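Putative oxidoreductase yhhX (Escherichia coli K-12, PDB 3F4L) is probably an NADP-dependent oxidoreductase of the Gfo/Idh/MocA family, perhaps acting as a scyllo-inositol dehydrogenase. Local coordinates at residues Ile3-Ile8 with Pro20-Arg25; Tyr81-Leu86 with Phe109-Ser114; Asp181-Leu186 with Leu219-Lys224; Gly332-Gln335 with Thr340-Leu343. One frame throughout, in Å; residues are numbered along the deposited sequence.

Contact 1: Ile3-Ile8 with Pro20-Arg25; sequences INCAFI and PYVLNR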
loop_
_atom_site.group_PDB
_atom_site.type_symbol
_atom_site.label_atom_id
_atom_site.label_comp_id
_atom_site.label_asym_id
_atom_site.label_seq_id
_atom_site.Cartn_x
_atom_site.Cartn_y
_atom_site.Cartn_z
ATOM N N ILE A 3 1.833 -5.269 -44.395
ATOM C CA ILE A 3 3.009 -6.025 -43.967
ATOM C C ILE A 3 2.580 -7.458 -43.693
ATOM O O ILE A 3 1.558 -7.677 -43.049
ATOM C CB ILE A 3 3.600 -5.491 -42.640
ATOM C CG1 ILE A 3 3.944 -4.010 -42.769
ATOM C CG2 ILE A 3 4.829 -6.309 -42.258
ATOM C CD1 ILE A 3 4.561 -3.416 -41.514
ATOM N N ASN A 4 3.354 -8.426 -44.181
ATOM C CA ASN A 4 3.060 -9.837 -43.941
ATOM C C ASN A 4 3.754 -10.257 -42.650
ATOM O O ASN A 4 4.919 -9.915 -42.411
ATOM C CB ASN A 4 3.571 -10.720 -45.082
ATOM C CG ASN A 4 2.681 -10.667 -46.307
ATOM O OD1 ASN A 4 2.746 -11.545 -47.186
ATOM N ND2 ASN A 4 1.846 -9.638 -46.382
ATOM N N CYS A 5 3.035 -10.994 -41.814
ATOM C CA CYS A 5 3.607 -11.457 -40.566
ATOM C C CYS A 5 3.357 -12.948 -40.422
ATOM O O CYS A 5 2.658 -13.557 -41.245
ATOM C CB CYS A 5 2.998 -10.689 -39.388
ATOM S SG CYS A 5 1.191 -10.834 -39.216
ATOM N N ALA A 6 3.937 -13.539 -39.386
ATOM C CA ALA A 6 3.765 -14.957 -39.131
ATOM C C ALA A 6 3.853 -15.239 -37.639
ATOM O O ALA A 6 4.573 -14.566 -36.910
ATOM C CB ALA A 6 4.819 -15.759 -39.883
ATOM N N PHE A 7 3.116 -16.239 -37.180
ATOM C CA PHE A 7 3.151 -16.578 -35.772
ATOM C C PHE A 7 3.820 -17.901 -35.500
ATOM O O PHE A 7 3.623 -18.873 -36.230
ATOM C CB PHE A 7 1.737 -16.637 -35.186
ATOM C CG PHE A 7 1.075 -15.312 -35.086
ATOM C CD1 PHE A 7 0.502 -14.719 -36.205
ATOM C CD2 PHE A 7 1.053 -14.630 -33.872
ATOM C CE1 PHE A 7 -0.085 -13.455 -36.113
ATOM C CE2 PHE A 7 0.471 -13.374 -33.766
ATOM C CZ PHE A 7 -0.098 -12.783 -34.884
ATOM N N ILE A 8 4.634 -17.924 -34.450
ATOM C CA ILE A 8 5.271 -19.153 -34.015
ATOM C C ILE A 8 4.451 -19.508 -32.785
ATOM O O ILE A 8 4.594 -18.881 -31.726
ATOM C CB ILE A 8 6.728 -18.949 -33.571
ATOM C CG1 ILE A 8 7.543 -18.291 -34.689
ATOM C CG2 ILE A 8 7.331 -20.290 -33.186
ATOM C CD1 ILE A 8 7.539 -19.047 -35.969
ATOM N N PRO A 20 -7.463 -11.571 -32.969
ATOM C CA PRO A 20 -8.661 -10.722 -33.015
ATOM C C PRO A 20 -8.336 -9.296 -33.458
ATOM O O PRO A 20 -9.123 -8.647 -34.149
ATOM C CB PRO A 20 -9.179 -10.770 -31.573
ATOM C CG PRO A 20 -8.748 -12.138 -31.103
ATOM C CD PRO A 20 -7.327 -12.227 -31.655
ATOM N N TYR A 21 -7.162 -8.823 -33.061
ATOM C CA TYR A 21 -6.715 -7.471 -33.376
ATOM C C TYR A 21 -6.040 -7.356 -34.742
ATOM O O TYR A 21 -6.247 -6.382 -35.473
ATOM C CB TYR A 21 -5.755 -6.997 -32.278
ATOM C CG TYR A 21 -6.420 -6.868 -30.932
ATOM C CD1 TYR A 21 -7.196 -5.742 -30.619
ATOM C CD2 TYR A 21 -6.327 -7.886 -29.989
ATOM C CE1 TYR A 21 -7.852 -5.640 -29.412
ATOM C CE2 TYR A 21 -6.988 -7.797 -28.767
ATOM C CZ TYR A 21 -7.748 -6.673 -28.487
ATOM O OH TYR A 21 -8.393 -6.590 -27.284
ATOM N N VAL A 22 -5.224 -8.349 -35.078
ATOM C CA VAL A 22 -4.519 -8.357 -36.344
ATOM C C VAL A 22 -5.470 -8.570 -37.514
ATOM O O VAL A 22 -5.319 -7.941 -38.566
ATOM C CB VAL A 22 -3.428 -9.446 -36.346
ATOM C CG1 VAL A 22 -2.789 -9.561 -37.743
ATOM C CG2 VAL A 22 -2.369 -9.089 -35.311
ATOM N N LEU A 23 -6.459 -9.446 -37.333
ATOM C CA LEU A 23 -7.420 -9.715 -38.398
ATOM C C LEU A 23 -8.380 -8.538 -38.599
ATOM O O LEU A 23 -9.167 -8.527 -39.543
ATOM C CB LEU A 23 -8.200 -11.003 -38.101
ATOM C CG LEU A 23 -7.324 -12.246 -37.905
ATOM C CD1 LEU A 23 -8.192 -13.446 -37.485
ATOM C CD2 LEU A 23 -6.567 -12.550 -39.199
ATOM N N ASN A 24 -8.319 -7.550 -37.709
ATOM C CA ASN A 24 -9.173 -6.369 -37.839
ATOM C C ASN A 24 -8.382 -5.262 -38.559
ATOM O O ASN A 24 -8.889 -4.151 -38.765
ATOM C CB ASN A 24 -9.601 -5.866 -36.459
ATOM C CG ASN A 24 -11.076 -5.489 -36.401
ATOM O OD1 ASN A 24 -11.600 -4.797 -37.283
ATOM N ND2 ASN A 24 -11.752 -5.934 -35.347
ATOM N N ARG A 25 -7.140 -5.573 -38.929
ATOM C CA ARG A 25 -6.273 -4.615 -39.614
ATOM C C ARG A 25 -5.770 -5.173 -40.946
ATOM O O ARG A 25 -4.593 -5.031 -41.277
ATOM C CB ARG A 25 -5.076 -4.259 -38.715
ATOM C CG ARG A 25 -5.476 -3.649 -37.357
ATOM C CD ARG A 25 -4.294 -3.515 -36.401
ATOM N NE ARG A 25 -4.705 -3.061 -35.072
ATOM C CZ ARG A 25 -5.282 -1.893 -34.819
ATOM N NH1 ARG A 25 -5.520 -1.046 -35.813
ATOM N NH2 ARG A 25 -5.631 -1.565 -33.584
#

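Contact 2: Tyr81-Leu86 with Phe109-Ser114; sequences YAKRAL and FALAKS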
loop_
_atom_site.group_PDB
_atom_site.type_symbol
_atom_site.label_atom_id
_atom_site.label_comp_id
_atom_site.label_asym_id
_atom_site.label_seq_id
_atom_site.Cartn_x
_atom_site.Cartn_y
_atom_site.Cartn_z
ATOM N N TYR A 81 13.645 -19.254 -30.612
ATOM C CA TYR A 81 12.883 -18.849 -31.788
ATOM C C TYR A 81 13.182 -17.400 -32.195
ATOM O O TYR A 81 13.288 -17.092 -33.385
ATOM C CB TYR A 81 11.378 -19.007 -31.548
ATOM C CG TYR A 81 10.880 -20.429 -31.662
ATOM C CD1 TYR A 81 11.143 -21.190 -32.802
ATOM C CD2 TYR A 81 10.144 -21.018 -30.633
ATOM C CE1 TYR A 81 10.684 -22.499 -32.915
ATOM C CE2 TYR A 81 9.678 -22.329 -30.737
ATOM C CZ TYR A 81 9.952 -23.060 -31.880
ATOM O OH TYR A 81 9.488 -24.352 -32.000
ATOM N N ALA A 82 13.295 -16.507 -31.216
ATOM C CA ALA A 82 13.578 -15.102 -31.507
ATOM C C ALA A 82 14.920 -14.961 -32.220
ATOM O O ALA A 82 15.032 -14.243 -33.209
ATOM C CB ALA A 82 13.588 -14.289 -30.215
ATOM N N LYS A 83 15.937 -15.644 -31.704
ATOM C CA LYS A 83 17.273 -15.600 -32.298
ATOM C C LYS A 83 17.260 -16.163 -33.719
ATOM O O LYS A 83 17.930 -15.644 -34.612
ATOM C CB LYS A 83 18.265 -16.394 -31.442
ATOM C CG LYS A 83 19.712 -16.322 -31.934
ATOM C CD LYS A 83 20.647 -17.031 -30.970
ATOM C CE LYS A 83 22.088 -16.964 -31.440
ATOM N NZ LYS A 83 22.988 -17.567 -30.417
ATOM N N ARG A 84 16.504 -17.236 -33.927
ATOM C CA ARG A 84 16.430 -17.836 -35.252
ATOM C C ARG A 84 15.735 -16.893 -36.224
ATOM O O ARG A 84 16.170 -16.748 -37.367
ATOM C CB ARG A 84 15.703 -19.180 -35.189
ATOM C CG ARG A 84 16.543 -20.291 -34.583
ATOM C CD ARG A 84 15.818 -21.619 -34.636
ATOM N NE ARG A 84 15.492 -22.021 -36.004
ATOM C CZ ARG A 84 14.862 -23.150 -36.309
ATOM N NH1 ARG A 84 14.490 -23.979 -35.341
ATOM N NH2 ARG A 84 14.614 -23.461 -37.575
ATOM N N ALA A 85 14.670 -16.235 -35.768
ATOM C CA ALA A 85 13.950 -15.299 -36.625
ATOM C C ALA A 85 14.857 -14.124 -36.996
ATOM O O ALA A 85 14.913 -13.721 -38.151
ATOM C CB ALA A 85 12.695 -14.797 -35.926
ATOM N N LEU A 86 15.580 -13.577 -36.025
ATOM C CA LEU A 86 16.466 -12.455 -36.329
ATOM C C LEU A 86 17.564 -12.849 -37.328
ATOM O O LEU A 86 17.926 -12.061 -38.206
ATOM C CB LEU A 86 17.113 -11.912 -35.051
ATOM C CG LEU A 86 16.162 -11.185 -34.101
ATOM C CD1 LEU A 86 16.888 -10.847 -32.809
ATOM C CD2 LEU A 86 15.623 -9.929 -34.780
ATOM N N PHE A 109 19.006 -8.064 -28.233
ATOM C CA PHE A 109 19.063 -6.680 -28.697
ATOM C C PHE A 109 20.330 -6.407 -29.522
ATOM O O PHE A 109 20.275 -5.719 -30.543
ATOM C CB PHE A 109 18.995 -5.717 -27.505
ATOM C CG PHE A 109 17.662 -5.694 -26.813
ATOM C CD1 PHE A 109 16.505 -5.364 -27.519
ATOM C CD2 PHE A 109 17.565 -5.964 -25.457
ATOM C CE1 PHE A 109 15.271 -5.298 -26.876
ATOM C CE2 PHE A 109 16.339 -5.902 -24.802
ATOM C CZ PHE A 109 15.187 -5.567 -25.516
ATOM N N ALA A 110 21.465 -6.950 -29.085
ATOM C CA ALA A 110 22.718 -6.760 -29.815
ATOM C C ALA A 110 22.596 -7.342 -31.225
ATOM O O ALA A 110 22.952 -6.695 -32.215
ATOM C CB ALA A 110 23.864 -7.418 -29.068
ATOM N N LEU A 111 22.084 -8.566 -31.311
ATOM C CA LEU A 111 21.892 -9.217 -32.599
ATOM C C LEU A 111 20.972 -8.386 -33.495
ATOM O O LEU A 111 21.291 -8.125 -34.656
ATOM C CB LEU A 111 21.288 -10.608 -32.396
ATOM C CG LEU A 111 20.884 -11.361 -33.667
ATOM C CD1 LEU A 111 22.080 -11.461 -34.609
ATOM C CD2 LEU A 111 20.372 -12.747 -33.303
ATOM N N ALA A 112 19.828 -7.969 -32.958
ATOM C CA ALA A 112 18.879 -7.171 -33.733
ATOM C C ALA A 112 19.529 -5.899 -34.269
ATOM O O ALA A 112 19.370 -5.551 -35.442
ATOM C CB ALA A 112 17.666 -6.813 -32.872
ATOM N N LYS A 113 20.254 -5.206 -33.398
ATOM C CA LYS A 113 20.932 -3.968 -33.770
ATOM C C LYS A 113 21.898 -4.164 -34.939
ATOM O O LYS A 113 21.914 -3.369 -35.880
ATOM C CB LYS A 113 21.690 -3.402 -32.563
ATOM C CG LYS A 113 20.789 -2.862 -31.461
ATOM C CD LYS A 113 21.574 -2.459 -30.210
ATOM C CE LYS A 113 22.127 -3.680 -29.482
ATOM N NZ LYS A 113 22.846 -3.349 -28.219
ATOM N N SER A 114 22.691 -5.229 -34.883
ATOM C CA SER A 114 23.670 -5.512 -35.932
ATOM C C SER A 114 23.025 -5.800 -37.281
ATOM O O SER A 114 23.677 -5.702 -38.320
ATOM C CB SER A 114 24.542 -6.698 -35.527
ATOM O OG SER A 114 23.783 -7.893 -35.498
#

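Contact 3: Asp181-Leu186 with Leu219-Lys224; sequences DQIISL and LKAIVK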
loop_
_atom_site.group_PDB
_atom_site.type_symbol
_atom_site.label_atom_id
_atom_site.label_comp_id
_atom_site.label_asym_id
_atom_site.label_seq_id
_atom_site.Cartn_x
_atom_site.Cartn_y
_atom_site.Cartn_z
ATOM N N ASP A 181 5.866 -2.973 -15.995
ATOM C CA ASP A 181 6.159 -2.371 -17.296
ATOM C C ASP A 181 5.410 -1.042 -17.445
ATOM O O ASP A 181 5.950 -0.073 -17.978
ATOM C CB ASP A 181 5.743 -3.302 -18.433
ATOM C CG ASP A 181 5.854 -2.637 -19.789
ATOM O OD1 ASP A 181 6.993 -2.488 -20.297
ATOM O OD2 ASP A 181 4.802 -2.247 -20.339
ATOM N N GLN A 182 4.166 -0.997 -16.972
ATOM C CA GLN A 182 3.383 0.238 -17.059
ATOM C C GLN A 182 4.071 1.347 -16.261
ATOM O O GLN A 182 4.178 2.480 -16.724
ATOM C CB GLN A 182 1.975 0.020 -16.500
ATOM C CG GLN A 182 1.124 -0.938 -17.310
ATOM C CD GLN A 182 -0.256 -1.147 -16.711
ATOM O OE1 GLN A 182 -0.396 -1.290 -15.501
ATOM N NE2 GLN A 182 -1.284 -1.193 -17.567
ATOM N N ILE A 183 4.532 1.020 -15.053
ATOM C CA ILE A 183 5.193 2.019 -14.214
ATOM C C ILE A 183 6.491 2.471 -14.876
ATOM O O ILE A 183 6.807 3.662 -14.925
ATOM C CB ILE A 183 5.501 1.460 -12.788
ATOM C CG1 ILE A 183 4.197 1.132 -12.062
ATOM C CG2 ILE A 183 6.306 2.473 -11.989
ATOM C CD1 ILE A 183 3.174 2.285 -12.071
ATOM N N ILE A 184 7.241 1.512 -15.398
ATOM C CA ILE A 184 8.498 1.826 -16.060
ATOM C C ILE A 184 8.277 2.717 -17.292
ATOM O O ILE A 184 9.054 3.638 -17.539
ATOM C CB ILE A 184 9.243 0.510 -16.437
ATOM C CG1 ILE A 184 9.772 -0.149 -15.157
ATOM C CG2 ILE A 184 10.359 0.786 -17.414
ATOM C CD1 ILE A 184 10.186 -1.589 -15.316
ATOM N N SER A 185 7.213 2.466 -18.055
ATOM C CA SER A 185 6.947 3.281 -19.236
ATOM C C SER A 185 6.644 4.735 -18.847
ATOM O O SER A 185 6.821 5.638 -19.655
ATOM C CB SER A 185 5.763 2.719 -20.031
ATOM O OG SER A 185 4.530 3.068 -19.410
ATOM N N LEU A 186 6.190 4.962 -17.618
ATOM C CA LEU A 186 5.866 6.321 -17.159
ATOM C C LEU A 186 7.034 7.044 -16.510
ATOM O O LEU A 186 7.244 8.236 -16.737
ATOM C CB LEU A 186 4.747 6.301 -16.105
ATOM C CG LEU A 186 3.374 5.718 -16.425
ATOM C CD1 LEU A 186 2.494 5.738 -15.170
ATOM C CD2 LEU A 186 2.744 6.522 -17.540
ATOM N N LEU A 219 9.546 10.039 -5.347
ATOM C CA LEU A 219 8.338 9.384 -5.834
ATOM C C LEU A 219 8.374 7.883 -5.595
ATOM O O LEU A 219 9.404 7.249 -5.814
ATOM C CB LEU A 219 8.167 9.622 -7.332
ATOM C CG LEU A 219 7.188 8.650 -7.995
ATOM C CD1 LEU A 219 5.767 8.994 -7.585
ATOM C CD2 LEU A 219 7.348 8.715 -9.503
ATOM N N LYS A 220 7.246 7.323 -5.160
ATOM C CA LYS A 220 7.147 5.885 -4.934
ATOM C C LYS A 220 5.965 5.308 -5.715
ATOM O O LYS A 220 4.830 5.786 -5.597
ATOM C CB LYS A 220 6.988 5.548 -3.438
ATOM C CG LYS A 220 7.006 4.033 -3.159
ATOM C CD LYS A 220 6.897 3.661 -1.682
ATOM C CE LYS A 220 5.492 3.822 -1.139
ATOM N NZ LYS A 220 5.425 3.450 0.312
ATOM N N ALA A 221 6.255 4.295 -6.530
ATOM C CA ALA A 221 5.247 3.618 -7.331
ATOM C C ALA A 221 5.113 2.199 -6.793
ATOM O O ALA A 221 6.088 1.439 -6.739
ATOM C CB ALA A 221 5.666 3.582 -8.794
ATOM N N ILE A 222 3.895 1.847 -6.408
ATOM C CA ILE A 222 3.597 0.537 -5.850
ATOM C C ILE A 222 2.834 -0.359 -6.828
ATOM O O ILE A 222 1.838 0.052 -7.420
ATOM C CB ILE A 222 2.773 0.705 -4.561
ATOM C CG1 ILE A 222 3.642 1.384 -3.492
ATOM C CG2 ILE A 222 2.259 -0.640 -4.080
ATOM C CD1 ILE A 222 2.894 1.729 -2.207
ATOM N N VAL A 223 3.321 -1.580 -7.006
ATOM C CA VAL A 223 2.660 -2.540 -7.880
ATOM C C VAL A 223 2.409 -3.778 -7.033
ATOM O O VAL A 223 3.338 -4.325 -6.439
ATOM C CB VAL A 223 3.543 -2.943 -9.067
ATOM C CG1 VAL A 223 2.891 -4.060 -9.813
ATOM C CG2 VAL A 223 3.780 -1.745 -9.986
ATOM N N LYS A 224 1.165 -4.229 -6.967
ATOM C CA LYS A 224 0.892 -5.396 -6.156
ATOM C C LYS A 224 -0.290 -6.221 -6.618
ATOM O O LYS A 224 -1.213 -5.718 -7.262
ATOM C CB LYS A 224 0.700 -4.978 -4.696
ATOM C CG LYS A 224 -0.381 -3.937 -4.485
ATOM C CD LYS A 224 -0.342 -3.355 -3.075
ATOM C CE LYS A 224 -0.710 -4.389 -2.022
ATOM N NZ LYS A 224 -0.642 -3.813 -0.647
#

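Contact 4: Gly332-Gln335 with Thr340-Leu343; sequences GFEQ and TVTL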
loop_
_atom_site.group_PDB
_atom_site.type_symbol
_atom_site.label_atom_id
_atom_site.label_comp_id
_atom_site.label_asym_id
_atom_site.label_seq_id
_atom_site.Cartn_x
_atom_site.Cartn_y
_atom_site.Cartn_z
ATOM N N GLY A 332 14.360 -9.852 -7.410
ATOM C CA GLY A 332 13.346 -10.021 -6.390
ATOM C C GLY A 332 13.602 -11.326 -5.653
ATOM O O GLY A 332 13.158 -11.515 -4.522
ATOM N N PHE A 333 14.333 -12.227 -6.301
ATOM C CA PHE A 333 14.652 -13.524 -5.714
ATOM C C PHE A 333 16.142 -13.615 -5.365
ATOM O O PHE A 333 16.683 -14.696 -5.140
ATOM C CB PHE A 333 14.235 -14.635 -6.689
ATOM C CG PHE A 333 12.758 -14.657 -6.964
ATOM C CD1 PHE A 333 11.871 -15.190 -6.035
ATOM C CD2 PHE A 333 12.245 -14.069 -8.113
ATOM C CE1 PHE A 333 10.497 -15.130 -6.246
ATOM C CE2 PHE A 333 10.871 -14.005 -8.329
ATOM C CZ PHE A 333 9.996 -14.537 -7.393
ATOM N N GLU A 334 16.786 -12.456 -5.309
ATOM C CA GLU A 334 18.204 -12.361 -4.986
ATOM C C GLU A 334 18.416 -12.779 -3.533
ATOM O O GLU A 334 19.376 -13.476 -3.209
ATOM C CB GLU A 334 18.674 -10.924 -5.198
ATOM C CG GLU A 334 20.169 -10.736 -5.202
ATOM C CD GLU A 334 20.551 -9.325 -5.585
ATOM O OE1 GLU A 334 20.280 -8.399 -4.792
ATOM O OE2 GLU A 334 21.110 -9.144 -6.685
ATOM N N GLN A 335 17.514 -12.341 -2.661
ATOM C CA GLN A 335 17.578 -12.688 -1.248
ATOM C C GLN A 335 16.164 -12.963 -0.743
ATOM O O GLN A 335 15.186 -12.705 -1.450
ATOM C CB GLN A 335 18.254 -11.566 -0.445
ATOM C CG GLN A 335 17.635 -10.198 -0.582
ATOM C CD GLN A 335 18.552 -9.090 -0.077
ATOM O OE1 GLN A 335 19.092 -9.168 1.032
ATOM N NE2 GLN A 335 18.726 -8.046 -0.890
ATOM N N THR A 340 15.194 -5.153 0.011
ATOM C CA THR A 340 15.290 -3.921 -0.752
ATOM C C THR A 340 16.610 -3.956 -1.510
ATOM O O THR A 340 17.580 -4.573 -1.056
ATOM C CB THR A 340 15.257 -2.682 0.165
ATOM O OG1 THR A 340 14.076 -2.712 0.975
ATOM C CG2 THR A 340 15.250 -1.408 -0.666
ATOM N N VAL A 341 16.641 -3.318 -2.673
ATOM C CA VAL A 341 17.846 -3.272 -3.487
ATOM C C VAL A 341 17.952 -1.923 -4.187
ATOM O O VAL A 341 16.952 -1.229 -4.394
ATOM C CB VAL A 341 17.842 -4.364 -4.581
ATOM C CG1 VAL A 341 17.615 -5.742 -3.957
ATOM C CG2 VAL A 341 16.764 -4.060 -5.608
ATOM N N THR A 342 19.177 -1.558 -4.539
ATOM C CA THR A 342 19.428 -0.322 -5.258
ATOM C C THR A 342 19.856 -0.743 -6.658
ATOM O O THR A 342 20.660 -1.664 -6.818
ATOM C CB THR A 342 20.555 0.495 -4.599
ATOM O OG1 THR A 342 21.743 -0.300 -4.530
ATOM C CG2 THR A 342 20.156 0.906 -3.195
ATOM N N LEU A 343 19.297 -0.092 -7.671
ATOM C CA LEU A 343 19.633 -0.412 -9.052
ATOM C C LEU A 343 20.772 0.451 -9.577
ATOM O O LEU A 343 20.726 1.679 -9.484
ATOM C CB LEU A 343 18.417 -0.212 -9.963
ATOM C CG LEU A 343 17.357 -1.304 -10.061
ATOM C CD1 LEU A 343 16.748 -1.545 -8.711
ATOM C CD2 LEU A 343 16.291 -0.878 -11.070
#

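Contact 1: Ile3-Ile8 with Pro20-Arg25
Cys5 is the first residue of the strand to reach Val22 near the C-terminal end of helix 12-22, and the approach is a light apolar one. Its SG stands between the backbone N and the carbonyl carbon (chi1 59°), and meets Val22 CG1 at 4.4 Å. The two CA atoms, Cys5 and Val22, are 9.7 Å apart, a separation that modest side chains have to span. While the side chain of Cys5 looks at the helix, its backbone bonds to His30 and Ala32 of the neighbouring strand 29-35. Strand 3-8, helix 12-22 and strand 29-35 form the first beta-alpha-beta unit of the Rossmann fold, so the contact ties the opening strand to the helix that crosses over to its neighbour. Two residues further along, Phe7 points the same way, as alternation in a strand requires. Its CZ meets Val22 CG2 at 4.4 Å, the methyl lying at the ring edge, near the ring plane. Val22 thus divides its branches: with CG1 anti to the backbone N (chi1 174°), one methyl goes to the sulfur and the other to the aromatic ring. Tyr302 of helix 300-311 touches both Phe7 and Val22, and Val31 adds a further contact to Val22. From Val22 to Arg25 the chain makes a type I turn, in which Arg25 N bonds to Val22 O at 3.0 Å.

Contact 2: Tyr81-Leu86 with Phe109-Ser114
Leu86 and Leu111 meet in an apolar contact between two helices, 78-87 and 102-115, which run side by side in the Rossmann domain. The short segments are almost parallel, their axes 10.2 Å apart and inclined by 11°. Leu111 reaches across with CG anti to the backbone N (chi1 174°), which carries CD2 to within 3.8 Å of Leu86 CB. The two leucines run past one another in opposite directions. Lys83 crosses Leu111 at about a right angle, its CG 3.9 Å from Leu111 CD2, while its amine makes a weak, long ion pair with Glu107. On the sheet side Leu86 CD1 lies 4.1 Å from Ala112 CB, and Val119 of strand 119-121 touches both residues. An alanine in place of Leu111 would remove the branched end that carries CD2, and would probably open a gap between Leu86 and the aliphatic part of Lys83. One turn on, Ser114 OG donates to Leu111 O at 2.6 Å, tilted 24° from the carbonyl plane. Such near-parallel helices, one leading into strand 91-94 and the other following it, are successive crossover helices on one face of the parallel Rossmann sheet.

Contact 3: Asp181-Leu186 with Leu219-Lys224
Ile183 of helix 171-187 and Ala221 of strand 219-225 bring the two backbones close, with their CA atoms 7.1 Å apart, a closeness consistent with the small alanine on the strand. A single isoleucine carries the helix side of the contact. Its CG2, anti to the backbone N, presses on Ala221 CB at 3.4 Å, tighter than the usual separation of two such carbons. CG1 takes the other direction, anti to the carbonyl carbon (chi1 -64°), and comes to 3.6 Å from Val223 CG2. There the isoleucine and valine slide past each other in opposite senses. Ile183 therefore straddles two strand residues that face the same way, one branch on each, and Val149 and Tyr216 of the flanking strands also touch it. In the next part of the helix Ser185 turns its hydroxyl back on the chain, OG donating to Gln182 O at 2.8 Å with a C=O...OG angle of 125°. Asp181 and Gln182 have partners outside the strand, the acid in a salt bridge with Arg126 and the amide nitrogen on the carbonyl of Arg125. The lysines that flank the apolar residues of the strand behave quite differently: Lys220 forms salt bridges with Asp196 and Glu211 of the second subunit, and Lys224 with Glu148 of that subunit. The sheet is thus two-sided, as in the C-terminal domain of this family: segments 181-186 and 219-224 meet through hydrocarbon alone, with no hydrogen bond between them, while buried lysines meet acids across the dimer interface.

Contact 4: Gly332-Gln335 with Thr340-Leu343
Glu334 and Gln335 both bring their polar ends up to Val341, whose strand 339-342 is an edge strand, within this chain, of the mixed sheet of the C-terminal alpha/beta domain. They come from the loop that links helix 319-331 to that strand, and they reach the same methyl. Val341 CG1, anti to the carbonyl carbon and beside the backbone N (chi1 -54°), lies 3.9 Å from Glu334 OE1 and 4.0 Å from Gln335 NE2. Glu334 is stretched out and passes the valine at a slant; its OE1 is salt-bridged to Arg331, which probably sets its position and also bonds to Thr342 O. Gln335, likewise extended beyond CG, runs past Val341 in the opposite direction. The valine itself is buried, touching Val193 and Tyr195 of the adjoining strand, whereas both loop side chains are exposed and touch a crystal neighbour, which may influence their pose. Thr340 turns its side chain away from the loop, and its OG1 is hydrogen-bonded to OG1 of Thr340 in the second subunit. Its carbonyl, however, faces the loop amide: Gln335 NE2 lies 3.7 Å from Thr340 O, near but not hydrogen-bonded.

How the contacts relate
Contacts 1 and 3 are buried, each setting a helix against a sheet strand, whereas contacts 2 and 4 lie partly open to solvent. Contacts 1 and 2 belong to the Rossmann domain and touch directly, Ile8 CG2 resting 3.9 Å from Tyr81 CG; contacts 3 and 4 belong to the C-terminal domain and reach the same mixed sheet, their centres about 16 Å apart. The first three join by hydrocarbon, aromatic or sulfur groups, while contact 4 lays polar side-chain ends against one valine. Both C-terminal contacts have strand residues bonded to the second subunit, through lysines in 219-224 and through a threonine hydroxyl in 340-343; contacts 1 and 2 touch no other chain of the assembly.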